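Local coordinates for SusD-like protein BACOVA_02651 (Bacteroides ovatus, PDB 5E75) that binds polysaccharide at the cell surface and probably captures xyloglucan before its transport into the periplasm for degradation, at residues E293-R299 against V390-I396; P329-G333 against E414-E418; Y364-A368 against F386-V390; F305-S309 against A451-D455. All coordinates share one frame; numbering follows the deposited sequence.

Contact 1 (E293-R299 against V390-I396)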
loop_
_atom_site.group_PDB
_atom_site.type_symbol
_atom_site.label_atom_id
_atom_site.label_comp_id
_atom_site.label_asym_id
_atom_site.label_seq_id
_atom_site.Cartn_x
_atom_site.Cartn_y
_atom_site.Cartn_z
ATOM N N GLU A 293 -20.318 -1.049 1.310
ATOM C CA GLU A 293 -21.729 -1.365 1.128
ATOM C C GLU A 293 -22.279 -1.903 2.437
ATOM O O GLU A 293 -21.547 -2.429 3.266
ATOM C CB GLU A 293 -21.877 -2.366 -0.016
ATOM C CG GLU A 293 -21.441 -1.740 -1.352
ATOM C CD GLU A 293 -21.377 -2.705 -2.518
ATOM O OE1 GLU A 293 -22.097 -3.714 -2.506
ATOM O OE2 GLU A 293 -20.587 -2.444 -3.457
ATOM N N LEU A 294 -23.579 -1.744 2.641
ATOM C CA LEU A 294 -24.210 -2.129 3.897
ATOM C C LEU A 294 -23.900 -3.572 4.284
ATOM O O LEU A 294 -23.633 -3.850 5.457
ATOM C CB LEU A 294 -25.718 -1.915 3.818
ATOM C CG LEU A 294 -26.532 -2.221 5.077
ATOM C CD1 LEU A 294 -26.017 -1.475 6.296
ATOM C CD2 LEU A 294 -27.977 -1.849 4.784
ATOM N N ALA A 295 -23.877 -4.464 3.297
ATOM C CA ALA A 295 -23.614 -5.868 3.532
ATOM C C ALA A 295 -22.140 -6.165 3.794
ATOM O O ALA A 295 -21.825 -7.248 4.267
ATOM C CB ALA A 295 -24.101 -6.692 2.354
ATOM N N ASP A 296 -21.255 -5.205 3.514
ATOM C CA ASP A 296 -19.788 -5.430 3.545
ATOM C C ASP A 296 -19.210 -5.193 4.937
ATOM O O ASP A 296 -18.201 -4.499 5.098
ATOM C CB ASP A 296 -19.129 -4.511 2.509
ATOM C CG ASP A 296 -17.708 -4.903 2.126
ATOM O OD1 ASP A 296 -17.236 -5.972 2.501
ATOM O OD2 ASP A 296 -17.098 -4.091 1.410
ATOM N N THR A 297 -19.812 -5.828 5.937
ATOM C CA THR A 297 -19.397 -5.637 7.321
ATOM C C THR A 297 -18.095 -6.348 7.663
ATOM O O THR A 297 -17.405 -5.940 8.597
ATOM C CB THR A 297 -20.501 -6.070 8.296
ATOM O OG1 THR A 297 -20.816 -7.441 8.079
ATOM C CG2 THR A 297 -21.740 -5.222 8.085
ATOM N N LEU A 298 -17.744 -7.398 6.928
ATOM C CA LEU A 298 -16.529 -8.148 7.252
ATOM C C LEU A 298 -15.293 -7.305 6.923
ATOM O O LEU A 298 -14.378 -7.184 7.740
ATOM C CB LEU A 298 -16.486 -9.507 6.536
ATOM C CG LEU A 298 -17.681 -10.424 6.836
ATOM C CD1 LEU A 298 -17.530 -11.711 6.061
ATOM C CD2 LEU A 298 -17.823 -10.721 8.325
ATOM N N ARG A 299 -15.270 -6.716 5.738
ATOM C CA ARG A 299 -14.149 -5.869 5.380
ATOM C C ARG A 299 -14.164 -4.575 6.199
ATOM O O ARG A 299 -13.114 -4.107 6.647
ATOM C CB ARG A 299 -14.110 -5.576 3.878
ATOM C CG ARG A 299 -13.762 -6.806 3.027
ATOM C CD ARG A 299 -13.454 -6.439 1.579
ATOM N NE ARG A 299 -14.657 -5.994 0.898
ATOM C CZ ARG A 299 -14.816 -5.935 -0.421
ATOM N NH1 ARG A 299 -13.829 -6.270 -1.233
ATOM N NH2 ARG A 299 -15.989 -5.541 -0.924
ATOM N N VAL A 390 -13.412 -11.600 -5.436
ATOM C CA VAL A 390 -13.137 -10.669 -4.341
ATOM C C VAL A 390 -14.449 -10.326 -3.604
ATOM O O VAL A 390 -14.506 -10.294 -2.364
ATOM C CB VAL A 390 -12.406 -9.412 -4.849
ATOM C CG1 VAL A 390 -12.177 -8.424 -3.709
ATOM C CG2 VAL A 390 -11.066 -9.789 -5.484
ATOM N N ARG A 391 -15.504 -10.073 -4.369
ATOM C CA ARG A 391 -16.834 -9.836 -3.796
ATOM C C ARG A 391 -17.293 -11.044 -2.969
ATOM O O ARG A 391 -17.803 -10.901 -1.841
ATOM C CB ARG A 391 -17.857 -9.615 -4.917
ATOM C CG ARG A 391 -17.558 -8.472 -5.887
ATOM C CD ARG A 391 -17.938 -7.120 -5.345
ATOM N NE ARG A 391 -19.382 -6.984 -5.102
ATOM C CZ ARG A 391 -19.948 -5.869 -4.658
ATOM N NH1 ARG A 391 -19.218 -4.782 -4.444
ATOM N NH2 ARG A 391 -21.262 -5.819 -4.445
ATOM N N GLU A 392 -17.173 -12.225 -3.563
ATOM C CA GLU A 392 -17.604 -13.469 -2.933
ATOM C C GLU A 392 -16.860 -13.711 -1.617
ATOM O O GLU A 392 -17.452 -14.121 -0.616
ATOM C CB GLU A 392 -17.373 -14.636 -3.892
ATOM C CG GLU A 392 -17.845 -15.986 -3.422
ATOM C CD GLU A 392 -17.753 -16.992 -4.537
ATOM O OE1 GLU A 392 -16.673 -17.090 -5.155
ATOM O OE2 GLU A 392 -18.780 -17.648 -4.839
ATOM N N ARG A 393 -15.551 -13.456 -1.601
ATOM C CA ARG A 393 -14.784 -13.660 -0.385
ATOM C C ARG A 393 -15.246 -12.722 0.735
ATOM O O ARG A 393 -15.253 -13.108 1.910
ATOM C CB ARG A 393 -13.282 -13.498 -0.669
ATOM C CG ARG A 393 -12.375 -13.936 0.476
ATOM C CD ARG A 393 -11.995 -12.792 1.446
ATOM N NE ARG A 393 -11.143 -11.802 0.798
ATOM C CZ ARG A 393 -9.836 -11.960 0.607
ATOM N NH1 ARG A 393 -9.214 -13.045 1.048
ATOM N NH2 ARG A 393 -9.136 -11.032 -0.036
ATOM N N ALA A 394 -15.663 -11.515 0.353
ATOM C CA ALA A 394 -16.226 -10.545 1.298
ATOM C C ALA A 394 -17.661 -10.889 1.711
ATOM O O ALA A 394 -18.230 -10.213 2.562
ATOM C CB ALA A 394 -16.187 -9.146 0.700
ATOM N N LYS A 395 -18.221 -11.931 1.098
ATOM C CA LYS A 395 -19.585 -12.412 1.365
ATOM C C LYS A 395 -20.653 -11.380 0.976
ATOM O O LYS A 395 -21.695 -11.267 1.624
ATOM C CB LYS A 395 -19.741 -12.887 2.813
ATOM C CG LYS A 395 -18.609 -13.777 3.353
ATOM C CD LYS A 395 -18.438 -15.089 2.613
ATOM C CE LYS A 395 -17.345 -15.989 3.246
ATOM N NZ LYS A 395 -15.941 -15.850 2.668
ATOM N N ILE A 396 -20.402 -10.640 -0.098
ATOM C CA ILE A 396 -21.390 -9.746 -0.672
ATOM C C ILE A 396 -21.719 -10.141 -2.116
ATOM O O ILE A 396 -21.060 -10.998 -2.721
ATOM C CB ILE A 396 -20.966 -8.254 -0.562
ATOM C CG1 ILE A 396 -19.725 -7.943 -1.413
ATOM C CG2 ILE A 396 -20.744 -7.895 0.914
ATOM C CD1 ILE A 396 -19.355 -6.477 -1.388
HETATM O O HOH W 1 -20.193 -9.624 4.485
HETATM O O HOH W 2 -17.450 -7.862 3.998
#
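Ala295 and Ile396 bring their backbones within 6.1 Å of each other, CA to CA, where a type I turn (Glu293 to Asp296) leading into helix 297-303 meets the Schellman motif that closes helix 382-393 at Lys395. The junction illustrates how a helix end can dock on a helix start through paired charges set round a few apolar groups. Arg391 grips Glu293 end-on: NH1 gives an almost straight bond (176°) of 2.9 Å to OE2 of Glu293, while Arg391 NH2 reaches Glu293 OE1, on its syn side, at 3.0 Å. Carboxylate and guanidinium planes stand 46° apart. Although its CB points away, Arg391 bends at chi2 (-80°) and again at chi3, which returns its end to the contact; Asn397 O holds its NE and Glu410 also pairs with NH1. Arg299 takes Asp296 side-on, NE meeting the syn lone pair of Asp296 OD1 at 3.0 Å and NH2 reaching OD2 from above the carboxylate plane; it also pairs with Glu410 and Glu414. Ala394 CB sits over one guanidinium face, 3.5 Å from Arg299 NE. A leucine in place of Arg299 would probably leave the buried Asp296 carboxylate without its mate and strip one positive partner from each glutamate. Between the charges, Ile396 turns CG2 to Ala295 CB at 3.8 Å and lays CD1 over the centre of the Arg391 guanidinium, 3.4 Å above its plane.

Contact 2 (P329-G333 against E414-E418)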
loop_
_atom_site.group_PDB
_atom_site.type_symbol
_atom_site.label_atom_id
_atom_site.label_comp_id
_atom_site.label_asym_id
_atom_site.label_seq_id
_atom_site.Cartn_x
_atom_site.Cartn_y
_atom_site.Cartn_z
ATOM N N PRO A 329 -11.762 4.376 14.907
ATOM C CA PRO A 329 -10.320 4.140 14.938
ATOM C C PRO A 329 -9.904 2.921 14.108
ATOM O O PRO A 329 -10.707 2.043 13.763
ATOM C CB PRO A 329 -10.034 3.952 16.431
ATOM C CG PRO A 329 -11.342 3.502 17.050
ATOM C CD PRO A 329 -12.402 4.175 16.227
ATOM N N ILE A 330 -8.619 2.882 13.800
ATOM C CA ILE A 330 -8.063 1.858 12.936
ATOM C C ILE A 330 -8.118 0.476 13.614
ATOM O O ILE A 330 -7.705 0.318 14.766
ATOM C CB ILE A 330 -6.610 2.217 12.550
ATOM C CG1 ILE A 330 -6.545 3.540 11.769
ATOM C CG2 ILE A 330 -5.964 1.087 11.756
ATOM C CD1 ILE A 330 -5.153 4.114 11.664
ATOM N N LYS A 331 -8.583 -0.531 12.875
ATOM C CA LYS A 331 -8.450 -1.935 13.268
ATOM C C LYS A 331 -7.345 -2.654 12.494
ATOM O O LYS A 331 -6.582 -3.425 13.069
ATOM C CB LYS A 331 -9.774 -2.694 13.102
ATOM C CG LYS A 331 -9.647 -4.241 13.241
ATOM C CD LYS A 331 -9.205 -4.689 14.625
ATOM C CE LYS A 331 -8.661 -6.115 14.611
ATOM N NZ LYS A 331 -7.352 -6.178 13.918
ATOM N N LYS A 332 -7.244 -2.429 11.189
ATOM C CA LYS A 332 -6.214 -3.086 10.398
ATOM C C LYS A 332 -4.829 -2.576 10.744
ATOM O O LYS A 332 -4.557 -1.390 10.609
ATOM C CB LYS A 332 -6.479 -2.893 8.916
ATOM C CG LYS A 332 -5.581 -3.751 8.043
ATOM C CD LYS A 332 -5.884 -3.608 6.545
ATOM C CE LYS A 332 -7.253 -4.131 6.152
ATOM N NZ LYS A 332 -7.515 -3.905 4.684
ATOM N N GLY A 333 -3.951 -3.480 11.183
ATOM C CA GLY A 333 -2.654 -3.100 11.722
ATOM C C GLY A 333 -2.625 -3.043 13.243
ATOM O O GLY A 333 -1.577 -2.752 13.825
ATOM N N GLU A 414 -11.281 -3.061 -0.478
ATOM C CA GLU A 414 -10.420 -4.225 -0.330
ATOM C C GLU A 414 -9.113 -3.848 0.357
ATOM O O GLU A 414 -8.595 -4.632 1.164
ATOM C CB GLU A 414 -10.160 -4.868 -1.691
ATOM C CG GLU A 414 -9.337 -6.151 -1.636
ATOM C CD GLU A 414 -9.987 -7.290 -0.894
ATOM O OE1 GLU A 414 -11.236 -7.305 -0.740
ATOM O OE2 GLU A 414 -9.244 -8.209 -0.477
ATOM N N PHE A 415 -8.602 -2.648 0.079
ATOM C CA PHE A 415 -7.230 -2.289 0.489
ATOM C C PHE A 415 -7.141 -1.144 1.495
ATOM O O PHE A 415 -6.067 -0.593 1.719
ATOM C CB PHE A 415 -6.324 -2.031 -0.729
ATOM C CG PHE A 415 -6.222 -3.210 -1.619
ATOM C CD1 PHE A 415 -5.561 -4.342 -1.183
ATOM C CD2 PHE A 415 -6.816 -3.222 -2.855
ATOM C CE1 PHE A 415 -5.524 -5.470 -1.977
ATOM C CE2 PHE A 415 -6.757 -4.328 -3.658
ATOM C CZ PHE A 415 -6.116 -5.447 -3.216
ATOM N N GLY A 416 -8.255 -0.796 2.129
ATOM C CA GLY A 416 -8.236 0.255 3.133
ATOM C C GLY A 416 -7.219 -0.012 4.228
ATOM O O GLY A 416 -7.103 -1.136 4.722
ATOM N N MET A 417 -6.463 1.027 4.592
ATOM C CA MET A 417 -5.446 0.938 5.652
ATOM C C MET A 417 -4.339 -0.068 5.334
ATOM O O MET A 417 -3.668 -0.561 6.226
ATOM C CB MET A 417 -6.084 0.675 7.029
ATOM C CG MET A 417 -7.024 1.786 7.505
ATOM S SD MET A 417 -6.346 3.453 7.374
ATOM C CE MET A 417 -4.746 3.247 8.188
ATOM N N GLU A 418 -4.099 -0.315 4.050
ATOM C CA GLU A 418 -2.924 -1.083 3.606
ATOM C C GLU A 418 -1.910 -0.202 2.886
ATOM O O GLU A 418 -0.949 -0.704 2.309
ATOM C CB GLU A 418 -3.314 -2.272 2.720
ATOM C CG GLU A 418 -4.039 -3.334 3.518
ATOM C CD GLU A 418 -4.493 -4.524 2.700
ATOM O OE1 GLU A 418 -3.674 -5.139 1.964
ATOM O OE2 GLU A 418 -5.675 -4.857 2.863
HETATM O O HOH W 3 -3.042 0.048 8.948
#
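Lys332 runs along the turn made by Phe415 to Glu418 and crosses the Glu418 side chain at a slant, CD lying 3.6 Å from Glu418 CG. Its chain is extended except for one bend at chi3 (-66°), which brings the ammonium group between two oxygens. Lys332 NZ donates to Gly416 O at 2.8 Å, in the carbonyl plane and with a C=O...N angle of 152°. The same nitrogen forms a salt bridge of 2.8 Å with Glu418 OE2, using the anti lone pair of that oxygen. Tyr230 OH is another partner of the buried ammonium group, and Arg359 also pairs with Glu418 OE2, so the negative charge is probably well compensated. Ile330 and Met417 meet at about a right angle, Ile330 CD1 touching Met417 CE at 3.6 Å; bends at chi2 and chi3 fold the methionine toward this methyl. One water donates to both Lys332 O and Met417 O, joining the backbones. The example is a type II beta turn that follows on from helix 404-415, with Glu418 N bonded to Phe415 O at 3.1 Å, Met417 in its left-handed third position, and a lysine from a distant loop clasping a carbonyl and a carboxylate of the turn.

Contact 3 (Y364-A368 against F386-V390)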
loop_
_atom_site.group_PDB
_atom_site.type_symbol
_atom_site.label_atom_id
_atom_site.label_comp_id
_atom_site.label_asym_id
_atom_site.label_seq_id
_atom_site.Cartn_x
_atom_site.Cartn_y
_atom_site.Cartn_z
ATOM N N TYR A 364 -6.292 -10.020 -8.816
ATOM C CA TYR A 364 -7.657 -10.271 -9.306
ATOM C C TYR A 364 -8.291 -8.985 -9.815
ATOM O O TYR A 364 -8.868 -8.943 -10.907
ATOM C CB TYR A 364 -8.548 -10.869 -8.202
ATOM C CG TYR A 364 -8.331 -12.349 -7.880
ATOM C CD1 TYR A 364 -7.192 -13.026 -8.289
ATOM C CD2 TYR A 364 -9.287 -13.072 -7.166
ATOM C CE1 TYR A 364 -7.019 -14.376 -7.996
ATOM C CE2 TYR A 364 -9.109 -14.401 -6.876
ATOM C CZ TYR A 364 -7.979 -15.054 -7.286
ATOM O OH TYR A 364 -7.879 -16.397 -6.987
ATOM N N LEU A 365 -8.220 -7.928 -9.016
ATOM C CA LEU A 365 -8.842 -6.673 -9.401
ATOM C C LEU A 365 -8.113 -5.993 -10.558
ATOM O O LEU A 365 -8.739 -5.361 -11.406
ATOM C CB LEU A 365 -8.965 -5.718 -8.194
ATOM C CG LEU A 365 -9.884 -6.201 -7.077
ATOM C CD1 LEU A 365 -9.833 -5.254 -5.902
ATOM C CD2 LEU A 365 -11.295 -6.344 -7.537
ATOM N N THR A 366 -6.790 -6.134 -10.598
ATOM C CA THR A 366 -5.991 -5.620 -11.721
ATOM C C THR A 366 -6.368 -6.306 -13.029
ATOM O O THR A 366 -6.524 -5.655 -14.064
ATOM C CB THR A 366 -4.476 -5.786 -11.432
ATOM O OG1 THR A 366 -4.131 -4.947 -10.327
ATOM C CG2 THR A 366 -3.584 -5.394 -12.612
ATOM N N TYR A 367 -6.545 -7.615 -12.983
ATOM C CA TYR A 367 -6.973 -8.348 -14.163
ATOM C C TYR A 367 -8.338 -7.827 -14.643
ATOM O O TYR A 367 -8.529 -7.561 -15.836
ATOM C CB TYR A 367 -7.040 -9.843 -13.837
ATOM C CG TYR A 367 -7.366 -10.767 -14.997
ATOM C CD1 TYR A 367 -7.105 -10.408 -16.311
ATOM C CD2 TYR A 367 -7.921 -12.010 -14.756
ATOM C CE1 TYR A 367 -7.408 -11.263 -17.366
ATOM C CE2 TYR A 367 -8.229 -12.869 -15.803
ATOM C CZ TYR A 367 -7.967 -12.487 -17.101
ATOM O OH TYR A 367 -8.282 -13.345 -18.136
ATOM N N ALA A 368 -9.280 -7.648 -13.719
ATOM C CA ALA A 368 -10.591 -7.138 -14.082
ATOM C C ALA A 368 -10.497 -5.781 -14.768
ATOM O O ALA A 368 -11.151 -5.529 -15.787
ATOM C CB ALA A 368 -11.499 -7.044 -12.849
ATOM N N PHE A 386 -12.848 -12.906 -11.704
ATOM C CA PHE A 386 -11.900 -12.684 -10.620
ATOM C C PHE A 386 -12.271 -11.464 -9.790
ATOM O O PHE A 386 -12.055 -11.470 -8.579
ATOM C CB PHE A 386 -10.456 -12.671 -11.143
ATOM C CG PHE A 386 -9.933 -14.063 -11.460
ATOM C CD1 PHE A 386 -9.661 -14.945 -10.443
ATOM C CD2 PHE A 386 -9.785 -14.497 -12.773
ATOM C CE1 PHE A 386 -9.226 -16.225 -10.698
ATOM C CE2 PHE A 386 -9.371 -15.781 -13.042
ATOM C CZ PHE A 386 -9.087 -16.651 -12.006
ATOM N N PHE A 387 -12.879 -10.449 -10.403
ATOM C CA PHE A 387 -13.468 -9.358 -9.638
ATOM C C PHE A 387 -14.500 -9.934 -8.665
ATOM O O PHE A 387 -14.527 -9.602 -7.464
ATOM C CB PHE A 387 -14.132 -8.336 -10.577
ATOM C CG PHE A 387 -14.875 -7.238 -9.872
ATOM C CD1 PHE A 387 -16.183 -7.426 -9.435
ATOM C CD2 PHE A 387 -14.282 -6.007 -9.657
ATOM C CE1 PHE A 387 -16.866 -6.420 -8.787
ATOM C CE2 PHE A 387 -14.978 -4.983 -9.007
ATOM C CZ PHE A 387 -16.262 -5.206 -8.562
ATOM N N ASN A 388 -15.342 -10.823 -9.181
ATOM C CA ASN A 388 -16.409 -11.377 -8.369
ATOM C C ASN A 388 -15.939 -12.358 -7.305
ATOM O O ASN A 388 -16.649 -12.566 -6.310
ATOM C CB ASN A 388 -17.527 -11.950 -9.259
ATOM C CG ASN A 388 -18.461 -10.868 -9.754
ATOM O OD1 ASN A 388 -18.721 -9.889 -9.056
ATOM N ND2 ASN A 388 -18.978 -11.040 -10.953
ATOM N N ARG A 389 -14.737 -12.922 -7.455
ATOM C CA ARG A 389 -14.150 -13.723 -6.393
ATOM C C ARG A 389 -13.839 -12.840 -5.182
ATOM O O ARG A 389 -13.979 -13.277 -4.041
ATOM C CB ARG A 389 -12.873 -14.430 -6.862
ATOM C CG ARG A 389 -13.104 -15.668 -7.742
ATOM C CD ARG A 389 -13.638 -16.851 -6.931
ATOM N NE ARG A 389 -12.662 -17.231 -5.922
ATOM C CZ ARG A 389 -12.832 -17.173 -4.600
ATOM N NH1 ARG A 389 -13.993 -16.825 -4.061
ATOM N NH2 ARG A 389 -11.824 -17.508 -3.802
ATOM N N VAL A 390 -13.412 -11.600 -5.436
ATOM C CA VAL A 390 -13.137 -10.669 -4.341
ATOM C C VAL A 390 -14.449 -10.326 -3.604
ATOM O O VAL A 390 -14.506 -10.294 -2.364
ATOM C CB VAL A 390 -12.406 -9.412 -4.849
ATOM C CG1 VAL A 390 -12.177 -8.424 -3.709
ATOM C CG2 VAL A 390 -11.066 -9.789 -5.484
HETATM O O HOH W 4 -10.104 -18.064 -6.882
#
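Tyr364 and Phe386 share the same first torsion, chi1 -76°, with CG anti to the carbonyl carbon, and since each CB already points at the opposing helix the two rings meet between the helices. Phe386 turns an edge toward the face of Tyr364: its CD1 stands 3.4 Å above the tyrosine plane and over the ring centre, the centroids lie 4.7 Å apart and the planes are inclined at 59°. On another side of the phenylalanine, Tyr367 brings up an edge, CD2 lying 3.7 Å from Phe386 CD2, and completes a cluster of three aromatic residues that also borders helix 205-221. Along the seam, Ala368 CB meets Phe387 CB at 3.7 Å, and Leu365 CD2 touches Phe387 CD2 at the same distance. Val390 sends CG2 toward both Tyr364 CB and Leu365 CD2. These side chains join helices 360-372 and 382-393, whose local axes approach to 8.2 Å at 141°, a roughly antiparallel helical hairpin in keeping with the TPR-related scaffold of SusD proteins. Beyond the rings, a water donates to Tyr364 OH and accepts from Arg389 NE, while the rest of that guanidinium is held by Glu392 and Asp225. An alanine at Tyr364 is likely to open a gap beneath the edge of Phe386, leave that ring less firmly held and deprive the water of its hydroxyl partner. Between the helices the cohesion is mainly aromatic and aliphatic, with the water joining Tyr364 OH to Arg389 NE as a polar link at the margin.

Contact 4 (F305-S309 against A451-D455)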
loop_
_atom_site.group_PDB
_atom_site.type_symbol
_atom_site.label_atom_id
_atom_site.label_comp_id
_atom_site.label_asym_id
_atom_site.label_seq_id
_atom_site.Cartn_x
_atom_site.Cartn_y
_atom_site.Cartn_z
ATOM N N PHE A 305 -12.726 0.010 13.597
ATOM C CA PHE A 305 -13.698 -0.192 14.677
ATOM C C PHE A 305 -14.858 0.776 14.450
ATOM O O PHE A 305 -14.623 1.933 14.144
ATOM C CB PHE A 305 -13.070 0.120 16.030
ATOM C CG PHE A 305 -11.947 -0.812 16.431
ATOM C CD1 PHE A 305 -12.220 -2.095 16.892
ATOM C CD2 PHE A 305 -10.613 -0.395 16.402
ATOM C CE1 PHE A 305 -11.204 -2.941 17.290
ATOM C CE2 PHE A 305 -9.602 -1.252 16.803
ATOM C CZ PHE A 305 -9.902 -2.514 17.253
ATOM N N THR A 306 -16.103 0.325 14.595
ATOM C CA THR A 306 -17.241 1.234 14.687
ATOM C C THR A 306 -18.145 0.729 15.799
ATOM O O THR A 306 -18.054 -0.426 16.196
ATOM C CB THR A 306 -18.034 1.366 13.367
ATOM O OG1 THR A 306 -18.505 0.083 12.942
ATOM C CG2 THR A 306 -17.171 2.009 12.258
ATOM N N LYS A 307 -18.996 1.612 16.311
ATOM C CA LYS A 307 -19.737 1.349 17.544
ATOM C C LYS A 307 -20.482 0.017 17.530
ATOM O O LYS A 307 -21.276 -0.252 16.630
ATOM C CB LYS A 307 -20.722 2.480 17.792
ATOM C CG LYS A 307 -21.365 2.421 19.177
ATOM C CD LYS A 307 -22.182 3.667 19.439
ATOM C CE LYS A 307 -22.542 3.774 20.909
ATOM N NZ LYS A 307 -23.350 4.992 21.172
ATOM N N GLY A 308 -20.237 -0.790 18.554
ATOM C CA GLY A 308 -20.926 -2.058 18.701
ATOM C C GLY A 308 -20.302 -3.231 17.963
ATOM O O GLY A 308 -20.739 -4.367 18.130
ATOM N N SER A 309 -19.268 -2.988 17.156
ATOM C CA SER A 309 -18.623 -4.092 16.462
ATOM C C SER A 309 -17.857 -4.969 17.440
ATOM O O SER A 309 -17.156 -4.462 18.324
ATOM C CB SER A 309 -17.666 -3.591 15.377
ATOM O OG SER A 309 -18.411 -3.011 14.306
ATOM N N ALA A 451 -19.717 11.832 16.263
ATOM C CA ALA A 451 -20.409 10.590 16.537
ATOM C C ALA A 451 -20.833 9.858 15.285
ATOM O O ALA A 451 -21.503 10.404 14.408
ATOM C CB ALA A 451 -21.640 10.848 17.428
ATOM N N ILE A 452 -20.434 8.598 15.238
ATOM C CA ILE A 452 -20.858 7.670 14.214
ATOM C C ILE A 452 -21.519 6.514 14.944
ATOM O O ILE A 452 -20.894 5.867 15.782
ATOM C CB ILE A 452 -19.659 7.174 13.392
ATOM C CG1 ILE A 452 -18.979 8.367 12.707
ATOM C CG2 ILE A 452 -20.110 6.146 12.380
ATOM C CD1 ILE A 452 -17.697 7.993 12.000
ATOM N N ILE A 453 -22.791 6.282 14.663
ATOM C CA ILE A 453 -23.546 5.231 15.345
ATOM C C ILE A 453 -24.296 4.380 14.332
ATOM O O ILE A 453 -24.333 4.714 13.148
ATOM C CB ILE A 453 -24.527 5.830 16.383
ATOM C CG1 ILE A 453 -25.561 6.722 15.702
ATOM C CG2 ILE A 453 -23.744 6.631 17.416
ATOM C CD1 ILE A 453 -26.670 7.202 16.643
ATOM N N LYS A 454 -24.881 3.277 14.793
ATOM C CA LYS A 454 -25.642 2.382 13.919
ATOM C C LYS A 454 -27.110 2.300 14.278
ATOM O O LYS A 454 -27.474 2.429 15.445
ATOM C CB LYS A 454 -25.072 0.973 13.969
ATOM C CG LYS A 454 -23.709 0.875 13.380
ATOM C CD LYS A 454 -23.029 -0.385 13.826
ATOM C CE LYS A 454 -21.553 -0.301 13.467
ATOM N NZ LYS A 454 -20.779 -1.390 14.078
ATOM N N ASP A 455 -27.943 2.083 13.263
ATOM C CA ASP A 455 -29.354 1.779 13.485
ATOM C C ASP A 455 -29.584 0.269 13.550
ATOM O O ASP A 455 -28.644 -0.518 13.419
ATOM C CB ASP A 455 -30.253 2.434 12.424
ATOM C CG ASP A 455 -29.988 1.931 11.008
ATOM O OD1 ASP A 455 -29.587 0.763 10.825
ATOM O OD2 ASP A 455 -30.200 2.718 10.066
HETATM O O HOH W 5 -18.694 4.244 15.541
#
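Lys454 NZ is gripped by the turn that faces it: it donates to Lys307 O at 2.8 Å and to Thr306 OG1 at 2.9 Å. The carbonyl is approached from above its plane, 51° out of it, whereas the hydroxyl is met by a lysine chain that crosses the threonine at about a right angle. Thr306 OG1 is held ready by chi1 58°, which sets it between the backbone N and the carbonyl carbon. Ser309 OG also lies 2.9 Å from Lys454 NZ, and its principal partner is Asn301 OD1. Arg300 brings a like charge close by, which these oxygens probably help to offset. Lys307, extended throughout, runs alongside Ile453 and points the same way, with CD 3.9 Å from Ile453 CG2. A water accepts from Lys307 N and donates to Ile452 O, so the loop and strand backbones are linked through solvent. The gripping side is a type II beta turn from Thr306 to Ser309, closed by Ser309 N to Thr306 O at 3.0 Å and with Gly308 at positive phi. Its partner, strand 451-454, is an outer strand of a three-stranded antiparallel sheet; the example is thus a beta turn set against an outer strand, with a lysine of the strand inserted among its oxygens.

In the fold
Contacts 1, 2 and 3 converge on the consecutive helices 382-393 and 404-415, the first shared by contacts 1 and 3 through Val390. Glu414 is the hub: it pairs with Arg299 and Arg393 of contact 1 and packs against Val390 and Leu365 of contact 3, so contacts 1 and 2, centres 15 Å apart, form one charged network. Contact 4 lies farther out, about 30 Å from contact 3 between centres, but joins contact 2 where Pro329 O meets Phe305 N. Along the chain, contact 3 is nested inside the loops closed by all the others, and contact 1 alternates with contacts 2 and 4. Interleaved closures thus tie the helical body of the SusD-family region to its peripheral sheet.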